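Local coordinates for NDP-N-acetyl-D-galactosaminuronic acid dehydrogenase (Methanosarcina mazei Go1, PDB 3G79), which probably oxidises UDP-N-acetyl-D-mannosamine to UDP-N-acetyl-D-mannosaminuronate, reducing two NAD(+) in the process, as a member of the UDP-glucose/GDP-mannose dehydrogenase family, at residues K19-L24 with P41-V46; L47-N52 with S97-L102; D265-V270 with V282-A287; S354-L359 with A415-V420; A442-I447 with K461-K466. All blocks are in the same frame, centred on the assembly; numbering follows the deposited sequence.

Contact 1: K19-L24 with P41-V46; sequences KKIGVL and PCFEKV
Ile21 sends CG1 anti to its carbonyl carbon (chi1 -66°) and CD1 anti to CA (chi2 173°), an extended arm that places the terminal methyl over the ring of Phe43. The pair marks the start of a parallel strand pairing in a Rossmann-type beta-alpha-beta unit, in which strand 20-24, helix 30-39 and strand 45-49 follow in turn. Ile21 CD1 lies 3.4 Å from the centroid of the Phe43 ring, almost straight above its centre, a close CH-pi contact. Cys42 SG covers the opposite face of the same ring. On the sheet face shared with Ile21, Val46 CG2 packs 4.1 Å from Ile21 CB, and Phe37 of helix 30-39 lies against both residues. Two backbone bonds set the register: Ile21 N donates to Lys45 O at 3.2 Å and Glu44 N to Lys19 O at 2.9 Å. The carboxylate of Glu44 meets the aliphatic part of the Lys19 chain, Glu44 OE1 lying 3.5 Å from Lys19 CD, while the charged atoms stay apart. The ammonium of Lys19 turns instead to a main-chain acceptor: NZ donates to Cys42 O at 2.8 Å, tilted 25° from the carbonyl plane.

Contact 2: L47-N52 with S97-L102; sequences LGFQRN and SRISEL
Within the NAD-binding Rossmann domain, Leu47 and Phe49 of strand 45-49 pack on the 3-10 turn 97-101, just ahead of strand 104-107. The turn presents Ile99 to the aromatic ring: Ile99 CG1 stands over one face of Phe49, offset toward the rim, 4.2 Å from the centroid and 18° off the ring normal. Leu102 comes differently, reaching toward Phe49 tip to tip, with its CD1 4.1 Å from Phe49 CE2. Its other methyl, CD2, lies 3.7 Å from Leu47 CD1, and one leucine thus bridges both strand residues. Leu47 divides its own branches, since CD2 meets Arg98 NH1 at 3.6 Å while the two side chains cross at about a right angle. The guanidinium also forms a long, weak ion pair with Glu91 of strand 90-93, and its two terminal nitrogens are hydrogen-bonded outside the two segments. An alanine at Phe49 would probably open a gap beneath the turn and leave Ile99 CG1 and Leu102 CD1 without the ring they rest against. The join is made by apolar side chains and by Leu47 lying against charged groups, without hydrogen bonds between the segments, and so depends on complementary shape.

Contact 3: D265-V270 with V282-A287; sequences DVRTGV and VLWPGA
Arg267 of helix 263-271 supplies all the polar bonds to the irregular segment 282-287, and it does so with two nitrogens on main-chain carbonyls. The side chain is extended from CG to NE, and chi4 of -76° then turns CZ out of that line. NE donates to Leu283 O at 2.7 Å, approaching from above the carbonyl plane, 42° out of it. NH2 donates to Val282 O, also at 2.7 Å and closer to that carbonyl's plane. A weak third bond joins NE to Val282 O, so two successive carbonyls of the loop are gripped by one guanidinium and the rotation of that group is largely fixed.

The second kind of interaction is a stack. The guanidinium lies flat on Trp284, centres 3.7 Å apart and planes at 21°, with Arg267 CZ over the six-membered ring, a cation-pi pair. NH1 comes closest, 3.3 Å from Trp284 CH2. The indole would probably help to stabilise the positive charge while shielding one face of it.

Apolar packing completes the contact. Val270 CG1 meets Val282 CG2 at 3.4 Å, the two side chains crossing at about a right angle, and Val282 CG1 lies 3.8 Å from Arg267 CG.

Within the central domain, the long helix 228-258 backs the loop, with Ile249 against Val282 and Gln245 against Leu283. Tyr264 adjoins Trp284, and the second subunit packs on the same region, its Thr234 touching Val266 and its Gly277 touching Leu283.

Contact 4: S354-L359 with A415-V420; sequences SKVAML and ADAIVV
Val356 to Leu359 run parallel to Ala417 to Val420, the two strand axes approaching to 4.9 Å at an angle of 20°. Main-chain bonds pass back and forth: Ala357 N donates to Ala417 O at 2.9 Å, Val419 N to Ala357 O, and Leu359 N to Val419 O. At the entry to the pairing, Lys355 O takes two donors, Ala417 N and Asp416 N, the latter at 2.6 Å. The same residue is held from its other end: Asp416 sets CG anti to its carbonyl carbon (chi1 -63°), beside its own N, and from there its OD2 accepts from Lys355 N at 2.7 Å, on the anti side of the carboxylate. Asp416 therefore clasps one residue through both its backbone and its side chain. The polar end of Lys355 leads elsewhere, with NZ bonded to Arg413 O.

Leu359 CD2 touches Ile418 CG2 at 3.6 Å and Val420 CG2 at 4.0 Å, the three residues sharing one sheet face with Ala357. Helix 408-412 packs on Ala357 and Leu359 there. On the other face Val356 CG1 meets Val419 CG2 at 3.8 Å, and Tyr378 of helix 375-385 lies against both valines. Two helix-covered faces and a strand order of 3-2-1-4-5-6 are those of a doubly wound, Rossmann-like sheet; here the first and fourth strands of the UDP-binding domain pair at its switch point.

Contact 5: A442-I447 with K461-K466; sequences ANPVII and KGFVYK
Asn443 ND2 donates to Gly462 O at 2.7 Å, in the carbonyl plane and on a lone pair, tying the run-up of one parallel strand to that of the next. Gly462, at positive phi, is the C-prime residue of the Schellman motif that ends helix 455-459. One residue further on, Pro444 O accepts from Val464 N at 2.8 Å, and the pairing continues from Ile446 N to Val464 O and from Lys466 N to Ile446 O.

Phe463 carries most of the side-chain contact at this end. Pro444 CG lies over one face of its ring, offset toward the rim, 3.8 Å from the centroid and 16° off the normal. Ile446 CG2 adds a second touch, 3.6 Å from Phe463 CD2. The same methyl meets the edge of the Tyr465 ring, 4.2 Å from CD1. A serine at Phe463 would probably open a gap beside Ile446 CG2 and leave the Pro444 ring without the aromatic face it lies on. Farther along, Ile447 and Lys466 lie side by side, CG1 of the isoleucine 3.9 Å from CB of the lysine.

Strand 464-467 is outermost in the sheet of this chain, and strand 445-448 separates it from strand 417-420. Helix 432-439 packs on Pro444 and Phe463, while Ala343 of helix 321-345 lies against Val445 and Ile447.

In the fold
The five contacts fall into two sheet-based pairs with a helix-to-loop contact between them in sequence. Contacts 1 and 2 share strand 45-49, their centres 12 Å apart, and are joined by the probable hydrogen bonds of Val23 N to Leu47 O and of Val23 O to Phe49 N. Strand 20-24 leads into a GxGxxG pattern (Gly25, Gly27, Gly30), consistent with NAD binding in the Rossmann domain. Contacts 4 and 5 adjoin in the second sheet, 11 Å between centres, where strands 417-420 and 445-448 are neighbours. Contact 3 lies about 25 Å from contact 4, centre to centre, and its nearest atoms come within about 5 Å of contact 4 without touching; 48 Å separates its centre from that of contact 1.

Contact 1: K19-L24 with P41-V46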
# COMPACT_ATOMS: atom_id res chain seq x y z
N LYS A 19 -15.89 -26.20 -28.40
CA LYS A 19 -15.43 -26.23 -29.78
C LYS A 19 -15.96 -25.07 -30.58
O LYS A 19 -15.31 -24.64 -31.55
CB LYS A 19 -15.87 -27.54 -30.47
CG LYS A 19 -15.04 -28.75 -30.13
CD LYS A 19 -13.68 -28.72 -30.77
CE LYS A 19 -12.77 -29.73 -30.10
NZ LYS A 19 -11.31 -29.52 -30.39
N LYS A 20 -17.15 -24.60 -30.25
CA LYS A 20 -17.72 -23.48 -30.99
C LYS A 20 -18.00 -22.38 -30.00
O LYS A 20 -18.72 -22.57 -29.02
CB LYS A 20 -19.02 -23.84 -31.77
CG LYS A 20 -18.84 -24.91 -32.86
CD LYS A 20 -19.62 -24.59 -34.16
CE LYS A 20 -19.94 -25.88 -34.93
NZ LYS A 20 -20.90 -26.72 -34.14
N ILE A 21 -17.47 -21.20 -30.32
CA ILE A 21 -17.46 -20.07 -29.42
C ILE A 21 -18.11 -18.89 -30.13
O ILE A 21 -18.04 -18.79 -31.33
CB ILE A 21 -15.98 -19.73 -29.04
CG1 ILE A 21 -15.40 -20.89 -28.23
CG2 ILE A 21 -15.87 -18.41 -28.28
CD1 ILE A 21 -13.91 -20.75 -27.93
N GLY A 22 -18.74 -18.00 -29.40
CA GLY A 22 -19.35 -16.84 -30.02
C GLY A 22 -18.86 -15.64 -29.26
O GLY A 22 -18.65 -15.71 -28.05
N VAL A 23 -18.59 -14.54 -29.97
CA VAL A 23 -18.35 -13.27 -29.28
C VAL A 23 -19.36 -12.21 -29.71
O VAL A 23 -19.62 -12.05 -30.91
CB VAL A 23 -16.93 -12.79 -29.45
CG1 VAL A 23 -16.72 -11.51 -28.72
CG2 VAL A 23 -15.96 -13.85 -28.92
N LEU A 24 -19.97 -11.56 -28.73
CA LEU A 24 -20.87 -10.45 -28.99
C LEU A 24 -20.15 -9.17 -28.64
O LEU A 24 -19.62 -9.04 -27.51
CB LEU A 24 -22.12 -10.53 -28.13
CG LEU A 24 -23.35 -11.32 -28.56
CD1 LEU A 24 -23.19 -12.75 -28.19
CD2 LEU A 24 -24.56 -10.75 -27.89
N PRO A 41 -5.62 -23.45 -31.97
CA PRO A 41 -5.97 -24.76 -32.49
C PRO A 41 -6.60 -25.38 -31.28
O PRO A 41 -6.30 -24.94 -30.18
CB PRO A 41 -4.60 -25.42 -32.73
CG PRO A 41 -3.55 -24.33 -32.51
CD PRO A 41 -4.20 -23.37 -31.56
N CYS A 42 -7.47 -26.36 -31.42
CA CYS A 42 -8.31 -26.78 -30.26
C CYS A 42 -9.70 -26.15 -30.31
O CYS A 42 -10.63 -26.83 -30.01
CB CYS A 42 -7.64 -26.71 -28.85
SG CYS A 42 -8.21 -25.42 -27.60
N PHE A 43 -9.84 -24.91 -30.75
CA PHE A 43 -11.20 -24.38 -31.05
C PHE A 43 -11.47 -24.52 -32.55
O PHE A 43 -10.53 -24.54 -33.33
CB PHE A 43 -11.39 -22.95 -30.53
CG PHE A 43 -11.26 -22.82 -29.01
CD1 PHE A 43 -11.90 -23.70 -28.18
CD2 PHE A 43 -10.50 -21.80 -28.45
CE1 PHE A 43 -11.79 -23.59 -26.81
CE2 PHE A 43 -10.36 -21.67 -27.05
CZ PHE A 43 -11.01 -22.58 -26.24
N GLU A 44 -12.72 -24.67 -32.96
CA GLU A 44 -13.00 -24.95 -34.39
C GLU A 44 -13.42 -23.72 -35.16
O GLU A 44 -12.97 -23.49 -36.29
CB GLU A 44 -14.05 -26.07 -34.57
CG GLU A 44 -13.54 -27.50 -34.36
CD GLU A 44 -14.66 -28.57 -34.30
OE1 GLU A 44 -14.32 -29.75 -34.05
OE2 GLU A 44 -15.87 -28.25 -34.49
N LYS A 45 -14.32 -22.93 -34.56
CA LYS A 45 -15.01 -21.87 -35.27
C LYS A 45 -15.63 -20.94 -34.27
O LYS A 45 -16.33 -21.37 -33.34
CB LYS A 45 -16.10 -22.41 -36.21
CG LYS A 45 -16.97 -21.29 -36.84
CD LYS A 45 -17.66 -21.71 -38.15
CE LYS A 45 -16.90 -21.24 -39.39
NZ LYS A 45 -16.86 -19.75 -39.44
N VAL A 46 -15.35 -19.65 -34.47
CA VAL A 46 -15.87 -18.58 -33.66
C VAL A 46 -16.80 -17.74 -34.51
O VAL A 46 -16.53 -17.47 -35.67
CB VAL A 46 -14.71 -17.72 -33.10
CG1 VAL A 46 -15.22 -16.47 -32.35
CG2 VAL A 46 -13.72 -18.59 -32.24

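Contact 2: L47-N52 with S97-L102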
# COMPACT_ATOMS: atom_id res chain seq x y z
N LEU A 47 -17.91 -17.33 -33.92
CA LEU A 47 -18.82 -16.39 -34.53
C LEU A 47 -18.71 -15.10 -33.78
O LEU A 47 -18.69 -15.09 -32.55
CB LEU A 47 -20.26 -16.91 -34.41
CG LEU A 47 -20.61 -18.23 -35.12
CD1 LEU A 47 -22.00 -18.65 -34.76
CD2 LEU A 47 -20.48 -18.16 -36.65
N GLY A 48 -18.61 -14.01 -34.53
CA GLY A 48 -18.71 -12.67 -33.97
C GLY A 48 -20.05 -12.06 -34.37
O GLY A 48 -20.48 -12.09 -35.56
N PHE A 49 -20.71 -11.46 -33.38
CA PHE A 49 -22.05 -11.00 -33.56
C PHE A 49 -22.13 -9.49 -33.69
O PHE A 49 -21.69 -8.74 -32.78
CB PHE A 49 -22.94 -11.58 -32.45
CG PHE A 49 -23.14 -13.06 -32.61
CD1 PHE A 49 -24.10 -13.55 -33.50
CD2 PHE A 49 -22.31 -13.97 -31.93
CE1 PHE A 49 -24.25 -14.90 -33.70
CE2 PHE A 49 -22.45 -15.32 -32.13
CZ PHE A 49 -23.40 -15.79 -33.02
N GLN A 50 -22.65 -9.07 -34.85
CA GLN A 50 -22.97 -7.68 -35.21
C GLN A 50 -24.33 -7.45 -35.93
O GLN A 50 -24.62 -8.07 -36.95
CB GLN A 50 -21.88 -7.11 -36.13
CG GLN A 50 -21.10 -5.97 -35.55
CD GLN A 50 -21.95 -4.76 -35.24
OE1 GLN A 50 -21.67 -4.03 -34.29
NE2 GLN A 50 -22.98 -4.55 -36.00
N ARG A 51 -25.15 -6.54 -35.40
CA ARG A 51 -26.30 -5.98 -36.14
C ARG A 51 -25.83 -5.22 -37.41
O ARG A 51 -24.68 -4.81 -37.48
CB ARG A 51 -27.01 -4.98 -35.21
CG ARG A 51 -28.56 -4.97 -35.20
CD ARG A 51 -29.08 -3.55 -34.98
NE ARG A 51 -29.94 -3.38 -33.80
CZ ARG A 51 -29.53 -2.97 -32.58
NH1 ARG A 51 -28.25 -2.71 -32.33
NH2 ARG A 51 -30.42 -2.83 -31.60
N ASN A 52 -26.69 -5.02 -38.40
CA ASN A 52 -26.51 -3.83 -39.28
C ASN A 52 -27.00 -2.56 -38.58
O ASN A 52 -28.02 -1.98 -38.98
CB ASN A 52 -27.20 -3.95 -40.64
CG ASN A 52 -27.30 -2.58 -41.38
OD1 ASN A 52 -28.22 -2.36 -42.17
ND2 ASN A 52 -26.37 -1.66 -41.09
N SER A 97 -29.50 -15.72 -33.76
CA SER A 97 -30.14 -17.03 -33.60
C SER A 97 -29.10 -18.12 -33.56
O SER A 97 -29.28 -19.13 -32.88
CB SER A 97 -31.18 -17.29 -34.71
OG SER A 97 -30.58 -17.81 -35.88
N ARG A 98 -28.01 -17.92 -34.29
CA ARG A 98 -26.89 -18.87 -34.28
C ARG A 98 -26.09 -18.98 -32.97
O ARG A 98 -25.16 -19.79 -32.86
CB ARG A 98 -25.89 -18.49 -35.36
CG ARG A 98 -26.39 -18.50 -36.74
CD ARG A 98 -25.19 -18.87 -37.56
NE ARG A 98 -25.14 -18.19 -38.83
CZ ARG A 98 -24.07 -18.17 -39.62
NH1 ARG A 98 -22.94 -18.81 -39.26
NH2 ARG A 98 -24.16 -17.51 -40.79
N ILE A 99 -26.39 -18.13 -32.00
CA ILE A 99 -25.89 -18.34 -30.64
C ILE A 99 -26.29 -19.77 -30.25
O ILE A 99 -25.50 -20.54 -29.66
CB ILE A 99 -26.49 -17.30 -29.64
CG1 ILE A 99 -25.84 -15.91 -29.85
CG2 ILE A 99 -26.36 -17.76 -28.19
CD1 ILE A 99 -26.75 -14.78 -29.39
N SER A 100 -27.49 -20.15 -30.67
CA SER A 100 -27.94 -21.50 -30.44
C SER A 100 -26.95 -22.61 -30.77
O SER A 100 -26.98 -23.65 -30.12
CB SER A 100 -29.30 -21.76 -31.05
OG SER A 100 -30.29 -21.34 -30.12
N GLU A 101 -26.08 -22.40 -31.76
CA GLU A 101 -25.21 -23.48 -32.22
C GLU A 101 -23.95 -23.64 -31.33
O GLU A 101 -23.13 -24.51 -31.58
CB GLU A 101 -24.74 -23.25 -33.67
CG GLU A 101 -25.82 -22.85 -34.74
CD GLU A 101 -25.19 -22.21 -36.01
OE1 GLU A 101 -25.87 -22.19 -37.08
OE2 GLU A 101 -24.03 -21.73 -35.94
N LEU A 102 -23.78 -22.80 -30.32
CA LEU A 102 -22.47 -22.70 -29.65
C LEU A 102 -22.31 -23.45 -28.36
O LEU A 102 -23.28 -23.69 -27.65
CB LEU A 102 -22.10 -21.23 -29.38
CG LEU A 102 -22.38 -20.29 -30.52
CD1 LEU A 102 -22.21 -18.87 -30.02
CD2 LEU A 102 -21.41 -20.62 -31.63

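Contact 3: D265-V270 with V282-A287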
# COMPACT_ATOMS: atom_id res chain seq x y z
N ASP A 265 12.19 13.25 0.42
CA ASP A 265 13.25 12.63 1.17
C ASP A 265 12.62 11.57 2.07
O ASP A 265 13.18 10.49 2.27
CB ASP A 265 13.97 13.66 2.04
CG ASP A 265 14.85 14.62 1.23
OD1 ASP A 265 15.42 14.26 0.15
OD2 ASP A 265 15.00 15.76 1.72
N VAL A 266 11.44 11.89 2.60
CA VAL A 266 10.75 10.93 3.45
C VAL A 266 10.48 9.75 2.57
O VAL A 266 10.97 8.65 2.84
CB VAL A 266 9.51 11.54 4.19
CG1 VAL A 266 8.79 10.53 5.10
CG2 VAL A 266 10.00 12.74 5.06
N ARG A 267 9.84 10.01 1.44
CA ARG A 267 9.49 8.99 0.46
C ARG A 267 10.67 8.13 -0.06
O ARG A 267 10.58 6.88 -0.07
CB ARG A 267 8.75 9.62 -0.71
CG ARG A 267 8.53 8.61 -1.79
CD ARG A 267 7.74 9.14 -2.94
NE ARG A 267 7.50 8.01 -3.79
CZ ARG A 267 8.42 7.46 -4.58
NH1 ARG A 267 9.61 8.00 -4.68
NH2 ARG A 267 8.11 6.39 -5.30
N THR A 268 11.77 8.74 -0.48
CA THR A 268 12.94 7.91 -0.83
C THR A 268 13.46 7.08 0.36
O THR A 268 13.73 5.88 0.22
CB THR A 268 14.05 8.58 -1.75
OG1 THR A 268 15.38 8.34 -1.24
CG2 THR A 268 13.85 10.03 -1.96
N GLY A 269 13.53 7.69 1.54
CA GLY A 269 13.78 6.93 2.76
C GLY A 269 12.88 5.71 2.88
O GLY A 269 13.38 4.59 2.91
N VAL A 270 11.55 5.92 2.90
CA VAL A 270 10.60 4.81 3.02
C VAL A 270 10.82 3.72 1.95
O VAL A 270 10.83 2.51 2.22
CB VAL A 270 9.14 5.28 2.87
CG1 VAL A 270 8.22 4.11 2.67
CG2 VAL A 270 8.66 6.05 4.06
N VAL A 282 5.45 2.83 -2.37
CA VAL A 282 5.05 4.24 -2.23
C VAL A 282 4.98 5.00 -3.57
O VAL A 282 5.98 5.16 -4.28
CB VAL A 282 6.03 5.01 -1.31
CG1 VAL A 282 5.51 6.40 -1.00
CG2 VAL A 282 6.23 4.28 -0.03
N LEU A 283 3.78 5.50 -3.85
CA LEU A 283 3.56 6.28 -5.06
C LEU A 283 4.00 7.75 -4.86
O LEU A 283 4.84 8.06 -4.01
CB LEU A 283 2.08 6.17 -5.47
CG LEU A 283 1.59 4.71 -5.73
CD1 LEU A 283 0.10 4.59 -6.05
CD2 LEU A 283 2.43 4.05 -6.86
N TRP A 284 3.40 8.63 -5.64
CA TRP A 284 3.81 10.02 -5.77
C TRP A 284 2.60 10.87 -5.46
O TRP A 284 1.48 10.53 -5.86
CB TRP A 284 4.29 10.30 -7.18
CG TRP A 284 5.48 9.47 -7.58
CD1 TRP A 284 5.47 8.22 -8.17
CD2 TRP A 284 6.86 9.81 -7.40
NE1 TRP A 284 6.76 7.78 -8.40
CE2 TRP A 284 7.63 8.73 -7.94
CE3 TRP A 284 7.51 10.93 -6.89
CZ2 TRP A 284 9.03 8.75 -7.95
CZ3 TRP A 284 8.89 10.95 -6.90
CH2 TRP A 284 9.64 9.87 -7.43
N PRO A 285 2.79 11.92 -4.66
CA PRO A 285 1.69 12.82 -4.25
C PRO A 285 1.44 13.85 -5.37
O PRO A 285 2.30 13.97 -6.27
CB PRO A 285 2.25 13.48 -2.97
CG PRO A 285 3.79 13.50 -3.21
CD PRO A 285 4.09 12.28 -4.06
N GLY A 286 0.31 14.58 -5.34
CA GLY A 286 -0.07 15.42 -6.49
C GLY A 286 -1.37 16.24 -6.40
O GLY A 286 -2.08 16.21 -5.41
N ALA A 287 -1.69 16.95 -7.47
CA ALA A 287 -2.82 17.88 -7.49
C ALA A 287 -4.16 17.19 -7.47
O ALA A 287 -5.17 17.84 -7.33
CB ALA A 287 -2.73 18.79 -8.72

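Contact 4: S354-L359 with A415-V420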
# COMPACT_ATOMS: atom_id res chain seq x y z
N SER A 354 -6.44 38.81 -10.07
CA SER A 354 -5.16 38.24 -10.47
C SER A 354 -5.35 37.28 -11.63
O SER A 354 -6.38 36.61 -11.73
CB SER A 354 -4.52 37.47 -9.30
OG SER A 354 -4.70 38.14 -8.07
N LYS A 355 -4.36 37.18 -12.50
CA LYS A 355 -4.40 36.18 -13.57
C LYS A 355 -3.61 34.90 -13.20
O LYS A 355 -2.44 35.01 -12.80
CB LYS A 355 -3.93 36.77 -14.91
CG LYS A 355 -3.58 35.69 -15.93
CD LYS A 355 -3.32 36.29 -17.30
CE LYS A 355 -2.98 35.21 -18.31
NZ LYS A 355 -2.78 35.81 -19.67
N VAL A 356 -4.27 33.73 -13.35
CA VAL A 356 -3.68 32.40 -13.15
C VAL A 356 -3.45 31.63 -14.47
O VAL A 356 -4.36 31.48 -15.27
CB VAL A 356 -4.58 31.51 -12.23
CG1 VAL A 356 -3.96 30.13 -11.99
CG2 VAL A 356 -4.84 32.19 -10.89
N ALA A 357 -2.23 31.17 -14.70
CA ALA A 357 -1.92 30.29 -15.84
C ALA A 357 -1.86 28.87 -15.33
O ALA A 357 -0.95 28.50 -14.54
CB ALA A 357 -0.60 30.68 -16.54
N MET A 358 -2.87 28.11 -15.73
CA MET A 358 -2.94 26.68 -15.55
C MET A 358 -2.10 25.96 -16.59
O MET A 358 -2.44 25.91 -17.79
CB MET A 358 -4.40 26.23 -15.65
CG MET A 358 -5.25 26.82 -14.51
SD MET A 358 -6.76 25.98 -14.17
CE MET A 358 -7.63 27.23 -13.37
N LEU A 359 -0.98 25.41 -16.14
CA LEU A 359 -0.15 24.58 -16.99
C LEU A 359 -0.57 23.15 -16.81
O LEU A 359 -0.15 22.49 -15.87
CB LEU A 359 1.30 24.74 -16.59
CG LEU A 359 2.08 25.86 -17.28
CD1 LEU A 359 1.34 27.18 -17.29
CD2 LEU A 359 3.43 25.97 -16.58
N ALA A 415 0.75 36.72 -16.26
CA ALA A 415 0.13 35.92 -15.21
C ALA A 415 0.72 36.16 -13.81
O ALA A 415 1.92 36.20 -13.64
CB ALA A 415 0.17 34.46 -15.56
N ASP A 416 -0.15 36.31 -12.82
CA ASP A 416 0.27 36.48 -11.42
C ASP A 416 0.77 35.17 -10.82
O ASP A 416 1.78 35.16 -10.14
CB ASP A 416 -0.85 37.08 -10.56
CG ASP A 416 -1.23 38.47 -11.03
OD1 ASP A 416 -0.56 39.44 -10.61
OD2 ASP A 416 -2.18 38.62 -11.82
N ALA A 417 0.07 34.07 -11.10
CA ALA A 417 0.46 32.75 -10.62
C ALA A 417 0.65 31.77 -11.76
O ALA A 417 -0.16 31.75 -12.68
CB ALA A 417 -0.57 32.22 -9.67
N ILE A 418 1.72 30.99 -11.72
CA ILE A 418 1.91 29.89 -12.63
C ILE A 418 1.75 28.58 -11.84
O ILE A 418 2.49 28.31 -10.87
CB ILE A 418 3.28 29.94 -13.35
CG1 ILE A 418 3.39 31.17 -14.23
CG2 ILE A 418 3.51 28.70 -14.22
CD1 ILE A 418 4.78 31.69 -14.32
N VAL A 419 0.77 27.78 -12.27
CA VAL A 419 0.28 26.64 -11.50
C VAL A 419 0.33 25.34 -12.32
O VAL A 419 -0.28 25.23 -13.39
CB VAL A 419 -1.12 26.93 -10.98
CG1 VAL A 419 -1.58 25.83 -10.07
CG2 VAL A 419 -1.12 28.27 -10.22
N VAL A 420 1.08 24.36 -11.84
CA VAL A 420 1.41 23.19 -12.66
C VAL A 420 0.55 22.01 -12.18
O VAL A 420 0.63 21.65 -11.00
CB VAL A 420 2.94 22.89 -12.59
CG1 VAL A 420 3.28 21.67 -13.40
CG2 VAL A 420 3.79 24.08 -13.10

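Contact 5: A442-I447 with K461-K466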
# COMPACT_ATOMS: atom_id res chain seq x y z
N ALA A 442 8.21 40.55 -11.53
CA ALA A 442 9.16 40.89 -10.47
C ALA A 442 9.15 39.76 -9.48
O ALA A 442 10.13 39.03 -9.37
CB ALA A 442 8.80 42.20 -9.78
N ASN A 443 8.04 39.59 -8.80
CA ASN A 443 7.87 38.39 -8.02
C ASN A 443 6.70 37.57 -8.49
O ASN A 443 5.63 37.61 -7.86
CB ASN A 443 7.71 38.74 -6.56
CG ASN A 443 8.94 39.39 -6.00
OD1 ASN A 443 8.84 40.41 -5.33
ND2 ASN A 443 10.10 38.80 -6.25
N PRO A 444 6.90 36.83 -9.61
CA PRO A 444 5.86 35.93 -10.04
C PRO A 444 5.83 34.70 -9.17
O PRO A 444 6.84 34.30 -8.57
CB PRO A 444 6.24 35.57 -11.47
CG PRO A 444 7.65 35.87 -11.61
CD PRO A 444 8.11 36.70 -10.44
N VAL A 445 4.63 34.14 -9.13
CA VAL A 445 4.27 33.06 -8.26
C VAL A 445 4.18 31.81 -9.13
O VAL A 445 3.51 31.84 -10.17
CB VAL A 445 2.92 33.41 -7.62
CG1 VAL A 445 2.11 32.15 -7.31
CG2 VAL A 445 3.13 34.30 -6.34
N ILE A 446 4.91 30.75 -8.74
CA ILE A 446 4.79 29.41 -9.33
C ILE A 446 4.37 28.40 -8.25
O ILE A 446 5.00 28.33 -7.22
CB ILE A 446 6.10 28.94 -10.10
CG1 ILE A 446 5.94 27.57 -10.73
CG2 ILE A 446 7.30 28.86 -9.20
CD1 ILE A 446 5.76 27.60 -12.19
N ILE A 447 3.32 27.63 -8.52
CA ILE A 447 2.80 26.54 -7.64
C ILE A 447 2.81 25.19 -8.39
O ILE A 447 2.17 25.05 -9.44
CB ILE A 447 1.34 26.83 -7.17
CG1 ILE A 447 1.27 27.89 -6.07
CG2 ILE A 447 0.77 25.64 -6.48
CD1 ILE A 447 1.58 29.24 -6.42
N LYS A 461 15.51 33.42 -8.83
CA LYS A 461 15.16 34.26 -9.96
C LYS A 461 13.96 35.15 -9.58
O LYS A 461 13.28 35.71 -10.45
CB LYS A 461 14.82 33.35 -11.15
CG LYS A 461 14.60 34.02 -12.49
CD LYS A 461 15.90 34.32 -13.25
CE LYS A 461 15.64 35.42 -14.31
NZ LYS A 461 16.85 35.88 -15.11
N GLY A 462 13.69 35.23 -8.27
CA GLY A 462 12.66 36.11 -7.73
C GLY A 462 11.28 35.52 -7.46
O GLY A 462 10.42 36.20 -6.84
N PHE A 463 11.04 34.28 -7.90
CA PHE A 463 9.70 33.69 -7.79
C PHE A 463 9.30 33.45 -6.38
O PHE A 463 10.15 33.38 -5.49
CB PHE A 463 9.66 32.34 -8.46
CG PHE A 463 9.43 32.39 -9.89
CD1 PHE A 463 10.49 32.60 -10.76
CD2 PHE A 463 8.17 32.19 -10.41
CE1 PHE A 463 10.28 32.61 -12.17
CE2 PHE A 463 7.94 32.20 -11.80
CZ PHE A 463 8.99 32.40 -12.67
N VAL A 464 7.99 33.29 -6.18
CA VAL A 464 7.50 32.77 -4.93
C VAL A 464 6.96 31.38 -5.20
O VAL A 464 6.03 31.22 -6.01
CB VAL A 464 6.37 33.61 -4.37
CG1 VAL A 464 5.93 33.02 -3.01
CG2 VAL A 464 6.79 35.08 -4.24
N TYR A 465 7.53 30.38 -4.50
CA TYR A 465 7.34 28.95 -4.86
C TYR A 465 6.55 28.16 -3.86
O TYR A 465 6.69 28.35 -2.69
CB TYR A 465 8.70 28.27 -5.03
CG TYR A 465 8.64 26.76 -5.09
CD1 TYR A 465 8.57 26.09 -6.33
CD2 TYR A 465 8.64 26.00 -3.92
CE1 TYR A 465 8.52 24.69 -6.39
CE2 TYR A 465 8.56 24.60 -3.97
CZ TYR A 465 8.52 23.94 -5.20
OH TYR A 465 8.43 22.55 -5.27
N LYS A 466 5.75 27.24 -4.35
CA LYS A 466 5.04 26.24 -3.55
C LYS A 466 4.97 24.97 -4.39
O LYS A 466 4.79 25.02 -5.63
CB LYS A 466 3.63 26.68 -3.26
CG LYS A 466 3.52 27.94 -2.46
CD LYS A 466 3.62 27.70 -0.98
CE LYS A 466 3.34 29.02 -0.24
NZ LYS A 466 3.54 28.98 1.26